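Long-range contact in helix-turn-helix transcriptional regulator (Pseudomonas aeruginosa, PDB 5XHX), which probably binds DNA as a LuxR-family transcriptional regulator, this chain being its N-terminal ligand-binding domain without the C-terminal helix-turn-helix part: residues L73-P86 against F110-Y123. Numbering follows the deposited sequence.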
ATOM      1  N   LEU A  73      -5.838  -4.128  33.149  1.00 39.98           N
ATOM      2  CA  LEU A  73      -4.516  -4.564  32.718  1.00 44.19           C
ATOM      3  C   LEU A  73      -3.948  -3.680  31.616  1.00 38.98           C
ATOM      4  O   LEU A  73      -2.729  -3.513  31.539  1.00 37.24           O
ATOM      5  CB  LEU A  73      -4.563  -6.009  32.229  1.00 47.51           C
ATOM      6  CG  LEU A  73      -4.117  -7.071  33.218  1.00 47.77           C
ATOM      7  CD1 LEU A  73      -4.213  -8.454  32.577  1.00 46.26           C
ATOM      8  CD2 LEU A  73      -2.694  -6.756  33.648  1.00 47.06           C
ATOM      9  N   ILE A  74      -4.800  -3.126  30.751  1.00 39.60           N
ATOM     10  CA  ILE A  74      -4.305  -2.245  29.695  1.00 40.91           C
ATOM     11  C   ILE A  74      -3.740  -0.966  30.301  1.00 39.83           C
ATOM     12  O   ILE A  74      -2.643  -0.522  29.946  1.00 33.96           O
ATOM     13  CB  ILE A  74      -5.418  -1.931  28.681  1.00 38.92           C
ATOM     14  CG1 ILE A  74      -5.946  -3.216  28.033  1.00 49.00           C
ATOM     15  CG2 ILE A  74      -4.905  -0.951  27.637  1.00 40.81           C
ATOM     16  CD1 ILE A  74      -4.943  -3.931  27.148  1.00 47.41           C
ATOM     17  N   SER A  75      -4.487  -0.361  31.229  1.00 37.73           N
ATOM     18  CA  SER A  75      -4.001   0.829  31.924  1.00 33.30           C
ATOM     19  C   SER A  75      -2.712   0.540  32.682  1.00 32.52           C
ATOM     20  O   SER A  75      -1.777   1.351  32.659  1.00 29.85           O
ATOM     21  CB  SER A  75      -5.086   1.353  32.866  1.00 37.06           C
ATOM     22  OG  SER A  75      -4.589   2.407  33.656  1.00 48.14           O
ATOM     23  N   ARG A  76      -2.627  -0.628  33.338  1.00 31.12           N
ATOM     24  CA  ARG A  76      -1.396  -0.988  34.038  1.00 33.15           C
ATOM     25  C   ARG A  76      -0.226  -1.106  33.073  1.00 33.13           C
ATOM     26  O   ARG A  76       0.900  -0.693  33.390  1.00 27.29           O
ATOM     27  CB  ARG A  76      -1.563  -2.302  34.802  1.00 34.72           C
ATOM     28  CG  ARG A  76      -2.511  -2.241  36.001  1.00 41.27           C
ATOM     29  CD  ARG A  76      -2.111  -3.303  37.017  1.00 42.74           C
ATOM     30  NE  ARG A  76      -0.855  -2.938  37.658  1.00 44.56           N
ATOM     31  CZ  ARG A  76      -0.011  -3.792  38.225  1.00 46.57           C
ATOM     32  NH1 ARG A  76      -0.272  -5.100  38.229  1.00 39.81           N
ATOM     33  NH2 ARG A  76       1.103  -3.332  38.781  1.00 43.06           N
ATOM     34  N   TYR A  77      -0.457  -1.721  31.914  1.00 28.92           N
ATOM     35  CA  TYR A  77       0.594  -1.783  30.908  1.00 30.09           C
ATOM     36  C   TYR A  77       1.063  -0.380  30.551  1.00 25.27           C
ATOM     37  O   TYR A  77       2.255  -0.069  30.629  1.00 28.44           O
ATOM     38  CB  TYR A  77       0.090  -2.533  29.660  1.00 30.61           C
ATOM     39  CG  TYR A  77       1.165  -2.686  28.614  1.00 28.53           C
ATOM     40  CD1 TYR A  77       2.105  -3.698  28.704  1.00 27.75           C
ATOM     41  CD2 TYR A  77       1.251  -1.811  27.557  1.00 29.65           C
ATOM     42  CE1 TYR A  77       3.096  -3.843  27.762  1.00 28.97           C
ATOM     43  CE2 TYR A  77       2.253  -1.943  26.597  1.00 29.87           C
ATOM     44  CZ  TYR A  77       3.167  -2.954  26.705  1.00 27.77           C
ATOM     45  OH  TYR A  77       4.170  -3.086  25.770  1.00 27.45           O
ATOM     46  N   ILE A  78       0.120   0.492  30.203  1.00 25.10           N
ATOM     47  CA  ILE A  78       0.460   1.828  29.724  1.00 31.53           C
ATOM     48  C   ILE A  78       1.182   2.649  30.797  1.00 37.12           C
ATOM     49  O   ILE A  78       2.114   3.408  30.488  1.00 31.78           O
ATOM     50  CB  ILE A  78      -0.810   2.526  29.216  1.00 31.90           C
ATOM     51  CG1 ILE A  78      -1.298   1.834  27.932  1.00 36.25           C
ATOM     52  CG2 ILE A  78      -0.575   4.009  28.973  1.00 38.20           C
ATOM     53  CD1 ILE A  78      -2.602   2.411  27.398  1.00 42.00           C
ATOM     54  N   THR A  79       0.781   2.514  32.068  1.00 30.60           N
ATOM     55  CA  THR A  79       1.352   3.383  33.105  1.00 30.88           C
ATOM     56  C   THR A  79       2.565   2.775  33.791  1.00 29.68           C
ATOM     57  O   THR A  79       3.077   3.368  34.749  1.00 34.28           O
ATOM     58  CB  THR A  79       0.305   3.746  34.175  1.00 29.37           C
ATOM     59  OG1 THR A  79      -0.112   2.551  34.851  1.00 29.73           O
ATOM     60  CG2 THR A  79      -0.888   4.422  33.551  1.00 29.21           C
ATOM     61  N   GLY A  80       3.064   1.629  33.332  1.00 29.16           N
ATOM     62  CA  GLY A  80       4.286   1.142  33.943  1.00 29.59           C
ATOM     63  C   GLY A  80       4.758  -0.248  33.592  1.00 23.52           C
ATOM     64  O   GLY A  80       5.963  -0.471  33.462  1.00 25.72           O
ATOM     65  N   LEU A  81       3.840  -1.206  33.458  1.00 25.25           N
ATOM     66  CA  LEU A  81       4.268  -2.576  33.189  1.00 28.87           C
ATOM     67  C   LEU A  81       4.989  -2.709  31.844  1.00 23.99           C
ATOM     68  O   LEU A  81       5.817  -3.605  31.682  1.00 25.70           O
ATOM     69  CB  LEU A  81       3.071  -3.530  33.225  1.00 34.83           C
ATOM     70  CG  LEU A  81       2.543  -3.923  34.600  1.00 39.20           C
ATOM     71  CD1 LEU A  81       1.319  -4.825  34.429  1.00 37.67           C
ATOM     72  CD2 LEU A  81       3.635  -4.629  35.399  1.00 38.68           C
ATOM     73  N   TYR A  82       4.712  -1.824  30.885  1.00 23.60           N
ATOM     74  CA  TYR A  82       5.428  -1.871  29.606  1.00 27.56           C
ATOM     75  C   TYR A  82       6.929  -1.735  29.779  1.00 28.54           C
ATOM     76  O   TYR A  82       7.688  -2.136  28.885  1.00 24.93           O
ATOM     77  CB  TYR A  82       4.953  -0.757  28.674  1.00 27.69           C
ATOM     78  CG  TYR A  82       5.583   0.588  28.985  1.00 26.53           C
ATOM     79  CD1 TYR A  82       5.006   1.444  29.915  1.00 29.00           C
ATOM     80  CD2 TYR A  82       6.753   1.008  28.346  1.00 26.01           C
ATOM     81  CE1 TYR A  82       5.572   2.681  30.203  1.00 28.20           C
ATOM     82  CE2 TYR A  82       7.337   2.246  28.643  1.00 26.78           C
ATOM     83  CZ  TYR A  82       6.735   3.080  29.561  1.00 29.53           C
ATOM     84  OH  TYR A  82       7.282   4.325  29.849  1.00 28.85           O
ATOM     85  N   LEU A  83       7.377  -1.132  30.887  1.00 26.94           N
ATOM     86  CA  LEU A  83       8.810  -1.016  31.140  1.00 26.33           C
ATOM     87  C   LEU A  83       9.480  -2.373  31.275  1.00 24.61           C
ATOM     88  O   LEU A  83      10.692  -2.487  31.047  1.00 27.71           O
ATOM     89  CB  LEU A  83       9.060  -0.179  32.403  1.00 28.58           C
ATOM     90  CG  LEU A  83       8.681   1.297  32.240  1.00 29.28           C
ATOM     91  CD1 LEU A  83       8.699   2.076  33.597  1.00 27.45           C
ATOM     92  CD2 LEU A  83       9.626   1.937  31.219  1.00 25.06           C
ATOM     93  N   GLN A  84       8.730  -3.401  31.676  1.00 24.22           N
ATOM     94  CA  GLN A  84       9.243  -4.768  31.781  1.00 27.29           C
ATOM     95  C   GLN A  84       8.977  -5.583  30.517  1.00 29.64           C
ATOM     96  O   GLN A  84       9.299  -6.780  30.474  1.00 26.99           O
ATOM     97  CB  GLN A  84       8.600  -5.483  32.989  1.00 29.88           C
ATOM     98  CG  GLN A  84       8.783  -4.730  34.348  1.00 32.40           C
ATOM     99  CD  GLN A  84       7.700  -5.092  35.379  1.00 41.34           C
ATOM    100  OE1 GLN A  84       7.147  -6.201  35.363  1.00 38.73           O
ATOM    101  NE2 GLN A  84       7.416  -4.164  36.290  1.00 39.77           N
ATOM    102  N   ASP A  85       8.370  -4.976  29.507  1.00 26.53           N
ATOM    103  CA  ASP A  85       8.088  -5.697  28.271  1.00 23.80           C
ATOM    104  C   ASP A  85       9.384  -5.781  27.480  1.00 25.26           C
ATOM    105  O   ASP A  85       9.912  -4.745  27.048  1.00 24.77           O
ATOM    106  CB  ASP A  85       6.995  -4.987  27.483  1.00 25.63           C
ATOM    107  CG  ASP A  85       6.619  -5.716  26.176  1.00 27.10           C
ATOM    108  OD1 ASP A  85       7.337  -6.641  25.756  1.00 24.95           O
ATOM    109  OD2 ASP A  85       5.618  -5.307  25.558  1.00 23.33           O
ATOM    110  N   PRO A  86       9.925  -6.984  27.268  1.00 27.60           N
ATOM    111  CA  PRO A  86      11.164  -7.099  26.471  1.00 29.25           C
ATOM    112  C   PRO A  86      11.066  -6.431  25.104  1.00 25.11           C
ATOM    113  O   PRO A  86      12.080  -5.956  24.573  1.00 26.36           O
ATOM    114  CB  PRO A  86      11.382  -8.620  26.361  1.00 28.33           C
ATOM    115  CG  PRO A  86      10.093  -9.264  26.762  1.00 31.83           C
ATOM    116  CD  PRO A  86       9.393  -8.290  27.692  1.00 26.32           C
ATOM    117  N   PHE A 110      13.110 -12.645  33.017  1.00 58.56           N
ATOM    118  CA  PHE A 110      11.855 -12.273  32.366  1.00 54.69           C
ATOM    119  C   PHE A 110      10.671 -12.954  33.041  1.00 48.55           C
ATOM    120  O   PHE A 110       9.672 -12.307  33.371  1.00 43.11           O
ATOM    121  CB  PHE A 110      11.907 -12.625  30.873  1.00 46.49           C
ATOM    122  CG  PHE A 110      10.572 -12.500  30.167  1.00 46.49           C
ATOM    123  CD1 PHE A 110       9.883 -11.291  30.153  1.00 46.41           C
ATOM    124  CD2 PHE A 110      10.013 -13.588  29.515  1.00 42.43           C
ATOM    125  CE1 PHE A 110       8.655 -11.174  29.501  1.00 41.73           C
ATOM    126  CE2 PHE A 110       8.796 -13.481  28.860  1.00 41.23           C
ATOM    127  CZ  PHE A 110       8.109 -12.271  28.858  1.00 42.38           C
ATOM    128  N   GLU A 111      10.784 -14.261  33.287  1.00 51.89           N
ATOM    129  CA  GLU A 111       9.670 -15.028  33.824  1.00 53.73           C
ATOM    130  C   GLU A 111       9.346 -14.674  35.273  1.00 54.40           C
ATOM    131  O   GLU A 111       8.322 -15.129  35.792  1.00 55.53           O
ATOM    132  CB  GLU A 111       9.980 -16.517  33.700  1.00 57.77           C
ATOM    133  CG  GLU A 111      10.443 -16.914  32.310  1.00 58.44           C
ATOM    134  CD  GLU A 111       9.623 -18.043  31.716  1.00 65.44           C
ATOM    135  OE1 GLU A 111       8.728 -18.570  32.414  1.00 65.14           O
ATOM    136  OE2 GLU A 111       9.874 -18.400  30.543  1.00 68.80           O
ATOM    137  N   THR A 112      10.172 -13.870  35.934  1.00 52.71           N
ATOM    138  CA  THR A 112       9.897 -13.466  37.304  1.00 56.14           C
ATOM    139  C   THR A 112       9.259 -12.086  37.400  1.00 52.19           C
ATOM    140  O   THR A 112       8.962 -11.633  38.507  1.00 56.92           O
ATOM    141  CB  THR A 112      11.185 -13.502  38.135  1.00 56.04           C
ATOM    142  OG1 THR A 112      11.988 -12.351  37.836  1.00 54.66           O
ATOM    143  CG2 THR A 112      11.975 -14.770  37.820  1.00 53.35           C
ATOM    144  N   THR A 113       9.036 -11.407  36.277  1.00 52.19           N
ATOM    145  CA  THR A 113       8.472 -10.063  36.314  1.00 49.75           C
ATOM    146  C   THR A 113       6.961 -10.125  36.506  1.00 41.84           C
ATOM    147  O   THR A 113       6.306 -11.106  36.143  1.00 44.55           O
ATOM    148  CB  THR A 113       8.791  -9.291  35.027  1.00 40.89           C
ATOM    149  OG1 THR A 113       8.134  -9.918  33.917  1.00 39.60           O
ATOM    150  CG2 THR A 113      10.299  -9.250  34.770  1.00 47.14           C
ATOM    151  N   GLU A 114       6.409  -9.064  37.094  1.00 44.42           N
ATOM    152  CA  GLU A 114       4.956  -8.955  37.156  1.00 46.42           C
ATOM    153  C   GLU A 114       4.350  -8.951  35.757  1.00 44.46           C
ATOM    154  O   GLU A 114       3.306  -9.574  35.520  1.00 43.23           O
ATOM    155  CB  GLU A 114       4.545  -7.702  37.919  1.00 41.11           C
ATOM    156  CG  GLU A 114       3.042  -7.578  38.121  1.00 43.97           C
ATOM    157  CD  GLU A 114       2.683  -6.392  38.997  1.00 51.95           C
ATOM    158  OE1 GLU A 114       3.602  -5.618  39.333  1.00 51.07           O
ATOM    159  OE2 GLU A 114       1.496  -6.239  39.357  1.00 50.86           O
ATOM    160  N   TYR A 115       4.999  -8.253  34.815  1.00 40.41           N
ATOM    161  CA  TYR A 115       4.520  -8.212  33.433  1.00 41.14           C
ATOM    162  C   TYR A 115       4.270  -9.624  32.888  1.00 33.91           C
ATOM    163  O   TYR A 115       3.225  -9.901  32.290  1.00 37.43           O
ATOM    164  CB  TYR A 115       5.528  -7.440  32.558  1.00 35.44           C
ATOM    165  CG  TYR A 115       5.204  -7.539  31.089  1.00 33.18           C
ATOM    166  CD1 TYR A 115       4.200  -6.758  30.543  1.00 31.48           C
ATOM    167  CD2 TYR A 115       5.863  -8.453  30.263  1.00 35.20           C
ATOM    168  CE1 TYR A 115       3.858  -6.858  29.219  1.00 31.00           C
ATOM    169  CE2 TYR A 115       5.530  -8.558  28.904  1.00 31.92           C
ATOM    170  CZ  TYR A 115       4.520  -7.736  28.402  1.00 30.73           C
ATOM    171  OH  TYR A 115       4.115  -7.787  27.095  1.00 34.61           O
ATOM    172  N   TYR A 116       5.206 -10.539  33.122  1.00 36.04           N
ATOM    173  CA  TYR A 116       5.065 -11.904  32.616  1.00 37.28           C
ATOM    174  C   TYR A 116       3.812 -12.589  33.161  1.00 46.16           C
ATOM    175  O   TYR A 116       3.075 -13.253  32.416  1.00 36.60           O
ATOM    176  CB  TYR A 116       6.312 -12.711  32.982  1.00 45.35           C
ATOM    177  CG  TYR A 116       6.308 -14.156  32.519  1.00 47.67           C
ATOM    178  CD1 TYR A 116       6.604 -14.480  31.205  1.00 48.53           C
ATOM    179  CD2 TYR A 116       6.032 -15.197  33.404  1.00 51.82           C
ATOM    180  CE1 TYR A 116       6.616 -15.800  30.771  1.00 52.09           C
ATOM    181  CE2 TYR A 116       6.043 -16.524  32.981  1.00 54.97           C
ATOM    182  CZ  TYR A 116       6.336 -16.816  31.662  1.00 57.47           C
ATOM    183  OH  TYR A 116       6.350 -18.120  31.223  1.00 57.13           O
ATOM    184  N   ASN A 117       3.549 -12.439  34.457  1.00 47.85           N
ATOM    185  CA  ASN A 117       2.487 -13.201  35.101  1.00 45.52           C
ATOM    186  C   ASN A 117       1.129 -12.539  35.006  1.00 46.52           C
ATOM    187  O   ASN A 117       0.116 -13.186  35.294  1.00 46.59           O
ATOM    188  CB  ASN A 117       2.830 -13.435  36.570  1.00 44.12           C
ATOM    189  CG  ASN A 117       3.999 -14.353  36.726  1.00 47.83           C
ATOM    190  OD1 ASN A 117       3.859 -15.571  36.595  1.00 51.38           O
ATOM    191  ND2 ASN A 117       5.173 -13.784  36.982  1.00 54.08           N
ATOM    192  N   THR A 118       1.078 -11.281  34.596  1.00 40.07           N
ATOM    193  CA  THR A 118      -0.199 -10.594  34.518  1.00 43.96           C
ATOM    194  C   THR A 118      -0.548 -10.314  33.058  1.00 44.87           C
ATOM    195  O   THR A 118      -1.354 -11.036  32.458  1.00 41.38           O
ATOM    196  CB  THR A 118      -0.148  -9.320  35.372  1.00 47.42           C
ATOM    197  OG1 THR A 118       0.910  -8.469  34.912  1.00 45.38           O
ATOM    198  CG2 THR A 118       0.136  -9.689  36.836  1.00 44.98           C
ATOM    199  N   TYR A 119       0.095  -9.308  32.465  1.00 40.01           N
ATOM    200  CA  TYR A 119      -0.279  -8.877  31.121  1.00 35.27           C
ATOM    201  C   TYR A 119       0.082  -9.934  30.073  1.00 36.96           C
ATOM    202  O   TYR A 119      -0.765 -10.329  29.264  1.00 37.26           O
ATOM    203  CB  TYR A 119       0.395  -7.535  30.814  1.00 37.90           C
ATOM    204  CG  TYR A 119       0.017  -6.963  29.478  1.00 36.77           C
ATOM    205  CD1 TYR A 119      -0.963  -5.978  29.367  1.00 37.08           C
ATOM    206  CD2 TYR A 119       0.627  -7.425  28.319  1.00 35.89           C
ATOM    207  CE1 TYR A 119      -1.311  -5.460  28.121  1.00 37.62           C
ATOM    208  CE2 TYR A 119       0.279  -6.931  27.081  1.00 39.54           C
ATOM    209  CZ  TYR A 119      -0.689  -5.950  26.983  1.00 45.15           C
ATOM    210  OH  TYR A 119      -1.020  -5.462  25.731  1.00 50.47           O
ATOM    211  N   PHE A 120       1.337 -10.402  30.081  1.00 37.81           N
ATOM    212  CA  PHE A 120       1.816 -11.352  29.073  1.00 37.39           C
ATOM    213  C   PHE A 120       0.976 -12.624  29.053  1.00 41.69           C
ATOM    214  O   PHE A 120       0.474 -13.040  27.997  1.00 34.92           O
ATOM    215  CB  PHE A 120       3.279 -11.706  29.343  1.00 34.25           C
ATOM    216  CG  PHE A 120       3.907 -12.552  28.263  1.00 37.81           C
ATOM    217  CD1 PHE A 120       3.890 -13.938  28.344  1.00 40.35           C
ATOM    218  CD2 PHE A 120       4.520 -11.952  27.169  1.00 32.10           C
ATOM    219  CE1 PHE A 120       4.464 -14.710  27.350  1.00 39.10           C
ATOM    220  CE2 PHE A 120       5.098 -12.718  26.168  1.00 35.96           C
ATOM    221  CZ  PHE A 120       5.072 -14.097  26.256  1.00 37.11           C
ATOM    222  N   ALA A 121       0.841 -13.272  30.216  1.00 37.09           N
ATOM    223  CA  ALA A 121       0.085 -14.516  30.298  1.00 40.71           C
ATOM    224  C   ALA A 121      -1.320 -14.354  29.739  1.00 42.08           C
ATOM    225  O   ALA A 121      -1.846 -15.277  29.106  1.00 45.56           O
ATOM    226  CB  ALA A 121       0.035 -15.004  31.748  1.00 45.85           C
ATOM    227  N   HIS A 122      -1.924 -13.180  29.906  1.00 37.78           N
ATOM    228  CA  HIS A 122      -3.274 -13.001  29.394  1.00 44.31           C
ATOM    229  C   HIS A 122      -3.301 -12.623  27.912  1.00 45.82           C
ATOM    230  O   HIS A 122      -4.034 -13.237  27.128  1.00 43.15           O
ATOM    231  CB  HIS A 122      -4.014 -11.944  30.216  1.00 43.56           C
ATOM    232  CG  HIS A 122      -5.443 -11.772  29.811  1.00 49.85           C
ATOM    233  ND1 HIS A 122      -5.834 -10.917  28.801  1.00 54.11           N
ATOM    234  CD2 HIS A 122      -6.574 -12.368  30.258  1.00 51.98           C
ATOM    235  CE1 HIS A 122      -7.145 -10.982  28.655  1.00 54.07           C
ATOM    236  NE2 HIS A 122      -7.619 -11.851  29.531  1.00 53.92           N
ATOM    237  N   TYR A 123      -2.510 -11.624  27.508  1.00 40.38           N
ATOM    238  CA  TYR A 123      -2.654 -11.040  26.177  1.00 43.47           C
ATOM    239  C   TYR A 123      -1.781 -11.687  25.111  1.00 43.93           C
ATOM    240  O   TYR A 123      -2.074 -11.528  23.920  1.00 46.48           O
ATOM    241  CB  TYR A 123      -2.357  -9.534  26.227  1.00 43.55           C
ATOM    242  CG  TYR A 123      -3.513  -8.762  26.815  1.00 44.42           C
ATOM    243  CD1 TYR A 123      -4.648  -8.485  26.048  1.00 47.73           C
ATOM    244  CD2 TYR A 123      -3.494  -8.338  28.137  1.00 45.76           C
ATOM    245  CE1 TYR A 123      -5.724  -7.792  26.581  1.00 49.07           C
ATOM    246  CE2 TYR A 123      -4.570  -7.640  28.683  1.00 47.40           C
ATOM    247  CZ  TYR A 123      -5.680  -7.372  27.899  1.00 49.80           C
ATOM    248  OH  TYR A 123      -6.754  -6.683  28.430  1.00 59.90           O
TER
HETATM  249  O   HOH W   1       5.913  -4.576  38.911  1.00 52.50           O
HETATM  250  O   HOH W   2       5.921  -8.901  25.805  1.00 30.42           O
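The helical segments 73-81 and 114-123 cross steeply, at -130°, with a closest axis approach of 10.3 Å. In the alpha-beta ligand-binding domain of this LuxR-type regulator they pack through an aromatic cluster, Tyr-77, Tyr-115 and Tyr-119, beside the five-stranded antiparallel sheet, whose strand 44-50 Tyr-77 also touches. The rings of Tyr-77 and Tyr-119 stack face to face, centroids 4.5 Å apart and planes inclined by 28°; CD1 of Tyr-77 lies over the centre of the Tyr-119 ring. Tyr-115 meets Tyr-77 rim to rim instead, CE1 to CE1 at 3.4 Å. Both Tyr-77 and Tyr-119 hold CG anti to the backbone N (chi1 -177° in each), which carries their rings into the interface. At one end of the cluster, Leu-73 enters as a knob among Thr-118, Tyr-119, His-122 and Tyr-123, while the CD1 methyl of Ile-74 abuts Tyr-123, whose OH bonds to Asp-71. At the other end, CA of Asp-85 makes a CH-pi contact over the Tyr-115 face. On the outer side, Arg-76 and Glu-114 form a salt bridge, their side chains crossing at about a right angle; NH1 and NH2 face the carboxylate, the NH2 bonds weak. Gln-84 reaches the start of helix 114-123, where OG1 of Thr-113 caps Tyr-116 N; OE1 of Gln-84 accepts from Tyr-115 N at 3.0 Å. Near the Tyr-115 hydroxyl, Asp-85 uses both carboxylate oxygens: OD1 caps Phe-87 N and accepts from a water that in turn accepts from Tyr-115 OH, and OD2 accepts from Tyr-77 OH at 2.7 Å through its anti lone pair.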